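Long-range contacts in alkaline phosphatase D (Bacillus subtilis, PDB 2YEQ), which hydrolyses phosphate esters, acting as a phosphodiesterase and alkaline phosphatase with an active site that contains iron and calcium: residues A[260-265]-A[308-313]; A[272-277]-A[312-317]. All coordinates share one frame; numbering follows the deposited sequence.

Contact 1: A[260-265]-A[308-313]. With PE5 (3,6,9,12,15,18,21,24-octaoxahexacosan-1-ol), chain V.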
# COMPACT_ATOMS: atom_id res chain seq x y z
N GLN A 260 -3.50 -2.11 15.84
CA GLN A 260 -3.82 -3.35 15.15
C GLN A 260 -4.17 -3.04 13.69
O GLN A 260 -5.24 -2.52 13.41
CB GLN A 260 -4.99 -4.06 15.83
CG GLN A 260 -5.35 -5.42 15.22
CD GLN A 260 -4.18 -6.38 15.28
OE1 GLN A 260 -3.58 -6.56 16.33
NE2 GLN A 260 -3.83 -6.97 14.16
N LEU A 261 -3.25 -3.32 12.78
CA LEU A 261 -3.51 -3.11 11.37
C LEU A 261 -3.59 -4.43 10.59
O LEU A 261 -4.39 -4.56 9.67
CB LEU A 261 -2.47 -2.20 10.75
CG LEU A 261 -2.82 -1.56 9.40
CD1 LEU A 261 -4.14 -0.73 9.48
CD2 LEU A 261 -1.69 -0.71 8.92
N TYR A 262 -2.77 -5.44 10.93
CA TYR A 262 -2.92 -6.70 10.21
C TYR A 262 -4.30 -7.30 10.41
O TYR A 262 -4.89 -7.20 11.48
CB TYR A 262 -1.77 -7.68 10.48
CG TYR A 262 -1.73 -8.37 11.81
CD1 TYR A 262 -2.49 -9.50 12.06
CD2 TYR A 262 -0.84 -7.95 12.80
CE1 TYR A 262 -2.40 -10.17 13.28
CE2 TYR A 262 -0.74 -8.60 14.00
CZ TYR A 262 -1.50 -9.71 14.25
OH TYR A 262 -1.37 -10.33 15.45
N ARG A 263 -4.87 -7.84 9.33
CA ARG A 263 -6.23 -8.31 9.36
C ARG A 263 -6.53 -9.20 8.16
O ARG A 263 -5.76 -9.27 7.20
CB ARG A 263 -7.22 -7.14 9.41
CG ARG A 263 -7.06 -6.13 8.28
CD ARG A 263 -7.58 -4.75 8.72
NE ARG A 263 -7.72 -3.75 7.65
CZ ARG A 263 -6.74 -3.10 7.04
NH1 ARG A 263 -5.46 -3.29 7.34
NH2 ARG A 263 -7.05 -2.21 6.13
N HIS A 264 -7.64 -9.91 8.26
CA HIS A 264 -7.99 -10.92 7.27
C HIS A 264 -9.45 -10.82 6.84
O HIS A 264 -10.33 -10.49 7.62
CB HIS A 264 -7.69 -12.31 7.83
CG HIS A 264 -8.31 -13.43 7.06
ND1 HIS A 264 -9.59 -13.88 7.30
CD2 HIS A 264 -7.84 -14.17 6.03
CE1 HIS A 264 -9.88 -14.85 6.45
NE2 HIS A 264 -8.83 -15.05 5.66
N PHE A 265 -9.71 -11.13 5.57
CA PHE A 265 -11.07 -11.28 5.09
C PHE A 265 -11.10 -12.18 3.84
O PHE A 265 -10.08 -12.36 3.18
CB PHE A 265 -11.70 -9.91 4.78
CG PHE A 265 -11.07 -9.21 3.62
CD1 PHE A 265 -9.90 -8.48 3.78
CD2 PHE A 265 -11.65 -9.26 2.36
CE1 PHE A 265 -9.31 -7.83 2.71
CE2 PHE A 265 -11.07 -8.61 1.29
CZ PHE A 265 -9.89 -7.90 1.46
N LYS A 308 5.77 -13.07 16.46
CA LYS A 308 5.28 -14.42 16.71
C LYS A 308 3.78 -14.54 16.55
O LYS A 308 3.31 -15.51 15.97
CB LYS A 308 5.68 -14.89 18.12
CG LYS A 308 5.07 -16.25 18.54
CD LYS A 308 6.14 -17.32 18.81
CE LYS A 308 6.77 -17.83 17.50
NZ LYS A 308 6.55 -19.30 17.30
N GLU A 309 3.03 -13.58 17.08
CA GLU A 309 1.56 -13.63 17.05
C GLU A 309 1.03 -13.55 15.62
O GLU A 309 0.14 -14.30 15.24
CB GLU A 309 0.94 -12.49 17.84
CG GLU A 309 0.13 -12.92 19.03
CD GLU A 309 0.79 -12.51 20.34
OE1 GLU A 309 1.95 -12.93 20.57
OE2 GLU A 309 0.16 -11.76 21.12
N GLN A 310 1.55 -12.60 14.84
CA GLN A 310 1.10 -12.42 13.47
C GLN A 310 1.48 -13.64 12.63
O GLN A 310 0.72 -14.02 11.73
CB GLN A 310 1.70 -11.18 12.86
CG GLN A 310 1.18 -10.89 11.48
CD GLN A 310 1.70 -9.61 10.90
OE1 GLN A 310 2.63 -8.96 11.44
NE2 GLN A 310 1.13 -9.22 9.79
N GLU A 311 2.65 -14.21 12.89
CA GLU A 311 3.08 -15.41 12.19
C GLU A 311 2.08 -16.56 12.42
O GLU A 311 1.67 -17.23 11.46
CB GLU A 311 4.48 -15.83 12.63
CG GLU A 311 5.10 -16.89 11.74
CD GLU A 311 6.48 -17.31 12.24
OE1 GLU A 311 6.51 -18.12 13.18
OE2 GLU A 311 7.50 -16.86 11.68
N GLN A 312 1.69 -16.76 13.67
CA GLN A 312 0.79 -17.84 14.02
C GLN A 312 -0.62 -17.59 13.46
O GLN A 312 -1.29 -18.52 13.00
CB GLN A 312 0.72 -18.04 15.54
CG GLN A 312 -0.11 -19.25 15.99
CD GLN A 312 0.37 -20.58 15.37
OE1 GLN A 312 -0.40 -21.30 14.71
NE2 GLN A 312 1.66 -20.88 15.56
N TRP A 313 -1.06 -16.34 13.53
CA TRP A 313 -2.33 -15.93 12.96
C TRP A 313 -2.34 -16.22 11.45
O TRP A 313 -3.31 -16.73 10.93
CB TRP A 313 -2.56 -14.44 13.26
CG TRP A 313 -3.59 -13.71 12.43
CD1 TRP A 313 -4.92 -13.57 12.69
CD2 TRP A 313 -3.34 -12.97 11.22
NE1 TRP A 313 -5.52 -12.81 11.71
CE2 TRP A 313 -4.56 -12.42 10.80
CE3 TRP A 313 -2.20 -12.69 10.47
CZ2 TRP A 313 -4.67 -11.63 9.68
CZ3 TRP A 313 -2.32 -11.91 9.36
CH2 TRP A 313 -3.55 -11.40 8.96
C50 PE5 V . -5.48 -10.58 16.84
O1 PE5 V . -5.85 -9.72 15.76
C1 PE5 V . -6.48 -10.40 14.67
C2 PE5 V . -6.68 -9.44 13.49
O2 PE5 V . -7.95 -8.79 13.60
C3 PE5 V . -8.07 -7.49 12.99
C4 PE5 V . -9.12 -6.65 13.68
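Q310 and W313 meet the ring of Y262 in different ways, one over a face and the other at the rim. CG of Q310 lies 3.7 Å from the centroid of the Y262 ring and only 6° off its normal, a CH-pi contact. On the opposite face sits NE2 of Q260, 3.2 Å above the plane, held there by its hydrogen bond to O of Y262 (2.9 Å). The ring is thus sandwiched, with a methylene of Q310 on one face and the amide nitrogen of Q260 on the other. Toward W313 it turns its edge: this edge-to-face pair has centroids 4.7 Å apart and planes at 56°, with CD1 of Y262 over the indole.

The contact lies in the metallophosphatase fold, a sandwich of two mixed sheets flanked by helices. It joins the start of helix 308-320 to strand 263-267, outermost in its sheet, and to the loop before it. On the strand, R263 points away from the helix, to a salt bridge with D17 and a hydrogen bond with O of V206, while H264 points toward it. In the loop, Y262 points its CB toward the helix, and chi1 of 73° sets CG between the backbone N and the carbonyl carbon. No hydrogen bond crosses between the segments, so shape carries the packing, and a broad indole suits the task of bridging from helix to strand. A bound polyether lies beside both aromatic residues, with C1 3.9 Å from NE1 of W313. The far rim of the indole meets the strand backbone near its own plane, CZ2 of W313 lying 3.4 Å from C of R263.

Contact 2: A[272-277]-A[312-317]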
# COMPACT_ATOMS: atom_id res chain seq x y z
N SER A 272 -8.94 -15.63 -0.14
CA SER A 272 -8.71 -15.31 1.27
C SER A 272 -7.53 -14.33 1.33
O SER A 272 -6.45 -14.63 0.81
CB SER A 272 -8.40 -16.60 2.04
OG SER A 272 -7.93 -16.35 3.36
N PHE A 273 -7.75 -13.15 1.90
CA PHE A 273 -6.77 -12.06 1.88
C PHE A 273 -6.20 -11.87 3.28
O PHE A 273 -6.95 -11.63 4.21
CB PHE A 273 -7.42 -10.76 1.44
CG PHE A 273 -7.74 -10.71 -0.02
CD1 PHE A 273 -6.79 -10.32 -0.93
CD2 PHE A 273 -9.00 -11.07 -0.49
CE1 PHE A 273 -7.07 -10.28 -2.29
CE2 PHE A 273 -9.30 -11.02 -1.85
CZ PHE A 273 -8.32 -10.63 -2.75
N ASN A 274 -4.89 -12.00 3.40
CA ASN A 274 -4.16 -11.75 4.63
C ASN A 274 -3.40 -10.46 4.43
O ASN A 274 -2.42 -10.44 3.69
CB ASN A 274 -3.19 -12.90 4.91
CG ASN A 274 -3.91 -14.24 5.01
OD1 ASN A 274 -4.54 -14.55 6.02
ND2 ASN A 274 -3.91 -14.99 3.90
N VAL A 275 -3.88 -9.40 5.06
CA VAL A 275 -3.24 -8.09 4.99
C VAL A 275 -2.21 -8.00 6.15
O VAL A 275 -2.59 -8.01 7.31
CB VAL A 275 -4.31 -6.96 5.11
CG1 VAL A 275 -3.67 -5.62 5.00
CG2 VAL A 275 -5.40 -7.13 4.00
N LEU A 276 -0.93 -7.95 5.79
CA LEU A 276 0.14 -8.06 6.75
C LEU A 276 0.68 -6.68 7.16
O LEU A 276 0.41 -5.63 6.49
CB LEU A 276 1.29 -8.87 6.17
CG LEU A 276 0.94 -10.25 5.58
CD1 LEU A 276 2.22 -10.99 5.14
CD2 LEU A 276 0.10 -11.09 6.53
N ASP A 277 1.44 -6.71 8.25
CA ASP A 277 2.18 -5.56 8.78
C ASP A 277 3.60 -6.02 9.07
O ASP A 277 3.85 -6.67 10.08
CB ASP A 277 1.44 -5.05 10.02
CG ASP A 277 2.09 -3.80 10.66
OD1 ASP A 277 3.19 -3.37 10.24
OD2 ASP A 277 1.45 -3.28 11.60
N GLN A 312 1.69 -16.76 13.67
CA GLN A 312 0.79 -17.84 14.02
C GLN A 312 -0.62 -17.59 13.46
O GLN A 312 -1.29 -18.52 13.00
CB GLN A 312 0.72 -18.04 15.54
CG GLN A 312 -0.11 -19.25 15.99
CD GLN A 312 0.37 -20.58 15.37
OE1 GLN A 312 -0.40 -21.30 14.71
NE2 GLN A 312 1.66 -20.88 15.56
N TRP A 313 -1.06 -16.34 13.53
CA TRP A 313 -2.33 -15.93 12.96
C TRP A 313 -2.34 -16.22 11.45
O TRP A 313 -3.31 -16.73 10.93
CB TRP A 313 -2.56 -14.44 13.26
CG TRP A 313 -3.59 -13.71 12.43
CD1 TRP A 313 -4.92 -13.57 12.69
CD2 TRP A 313 -3.34 -12.97 11.22
NE1 TRP A 313 -5.52 -12.81 11.71
CE2 TRP A 313 -4.56 -12.42 10.80
CE3 TRP A 313 -2.20 -12.69 10.47
CZ2 TRP A 313 -4.67 -11.63 9.68
CZ3 TRP A 313 -2.32 -11.91 9.36
CH2 TRP A 313 -3.55 -11.40 8.96
N LEU A 314 -1.26 -15.90 10.77
CA LEU A 314 -1.17 -16.13 9.35
C LEU A 314 -1.24 -17.62 9.02
O LEU A 314 -1.95 -18.01 8.08
CB LEU A 314 0.12 -15.55 8.79
CG LEU A 314 0.42 -15.79 7.32
CD1 LEU A 314 -0.71 -15.22 6.41
CD2 LEU A 314 1.76 -15.20 6.94
N PHE A 315 -0.49 -18.43 9.76
CA PHE A 315 -0.50 -19.89 9.55
C PHE A 315 -1.91 -20.46 9.79
O PHE A 315 -2.37 -21.31 9.02
CB PHE A 315 0.53 -20.58 10.45
CG PHE A 315 1.97 -20.28 10.09
CD1 PHE A 315 2.30 -19.54 8.98
CD2 PHE A 315 3.00 -20.76 10.89
CE1 PHE A 315 3.61 -19.28 8.67
CE2 PHE A 315 4.32 -20.52 10.57
CZ PHE A 315 4.62 -19.77 9.47
N ASN A 316 -2.59 -19.99 10.82
CA ASN A 316 -3.98 -20.40 11.07
C ASN A 316 -4.90 -20.07 9.89
O ASN A 316 -5.76 -20.88 9.53
CB ASN A 316 -4.55 -19.73 12.32
CG ASN A 316 -3.92 -20.22 13.62
OD1 ASN A 316 -4.10 -19.59 14.68
ND2 ASN A 316 -3.19 -21.32 13.56
N ASN A 317 -4.74 -18.89 9.30
CA ASN A 317 -5.54 -18.48 8.13
C ASN A 317 -5.20 -19.28 6.89
O ASN A 317 -6.09 -19.64 6.13
CB ASN A 317 -5.33 -17.00 7.80
CG ASN A 317 -5.80 -16.08 8.90
OD1 ASN A 317 -6.57 -16.48 9.76
ND2 ASN A 317 -5.32 -14.83 8.88
O HOH W 1 -5.60 -17.42 3.71
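Pairing N274 with L314 and N317, this is a buried helix-on-sheet contact in which helix 308-320 lies against strand 271-275, the second strand of the seven-stranded mixed sheet. Strand 272-275 and helix segment 312-317 run antiparallel, at 174°, with their axes 9.9 Å apart at closest approach.

N274 is the polar centre. Its CG stands anti to the carbonyl carbon, and beyond it OD1 accepts a hydrogen bond from ND2 of N317 at 3.0 Å. The donor approaches nearly in line with the carbonyl (C=O...donor angle 161°), although the hydrogen bond is bent, with an N-H...O angle of 140°. The same ND2 of N317 also lies over a face of the W313 indole, offset toward the rim, so this nitrogen meets both an acceptor and the indole face. ND2 of N274 bonds to O of V327 on the adjoining strand and to a water 3.0 Å away. That water lies 2.6 Å from OG of S272 and makes a weak bond to O of N317. Asparagine suits this buried place because it both donates and accepts, and its partners satisfy both ends.

Leucines close the apolar side. CD1 of L314 packs against N274 at 3.6 Å from CG, the two side chains crossing at about a right angle. CD2 of L276 meets the indole edge near its plane, 3.8 Å from CZ3 of W313, and lies 4.2 Å from CD1 of L314. A single methyl of the branched L276 thus meets both helix residues together.

From strand 271-275 the chain passes through this helix to the neighbouring parallel strand 325-329, completing a beta-alpha-beta crossover, a connection found in the parallel part of metallophosphatase sheets.

Contacts 1 and 2 are successive turns of one helix packed on two adjacent strands, their centres about 5 Å apart. W313 belongs to both, reaching the edge strand in one and the second strand in the other. The strands pair antiparallel, with O of F265 2.8 Å from N of F273, and NE2 of H264 lies 2.8 Å from OG of S272, which joins H264 of contact 1 to the water site of contact 2. Neither contact supplies a metal ligand. The segments of both also reach W208, touched by L261 and hydrogen-bonded through NE1 to OD1 of D277, though neither residue takes part in its own contact; the next residues, D209 and D210, bind calcium.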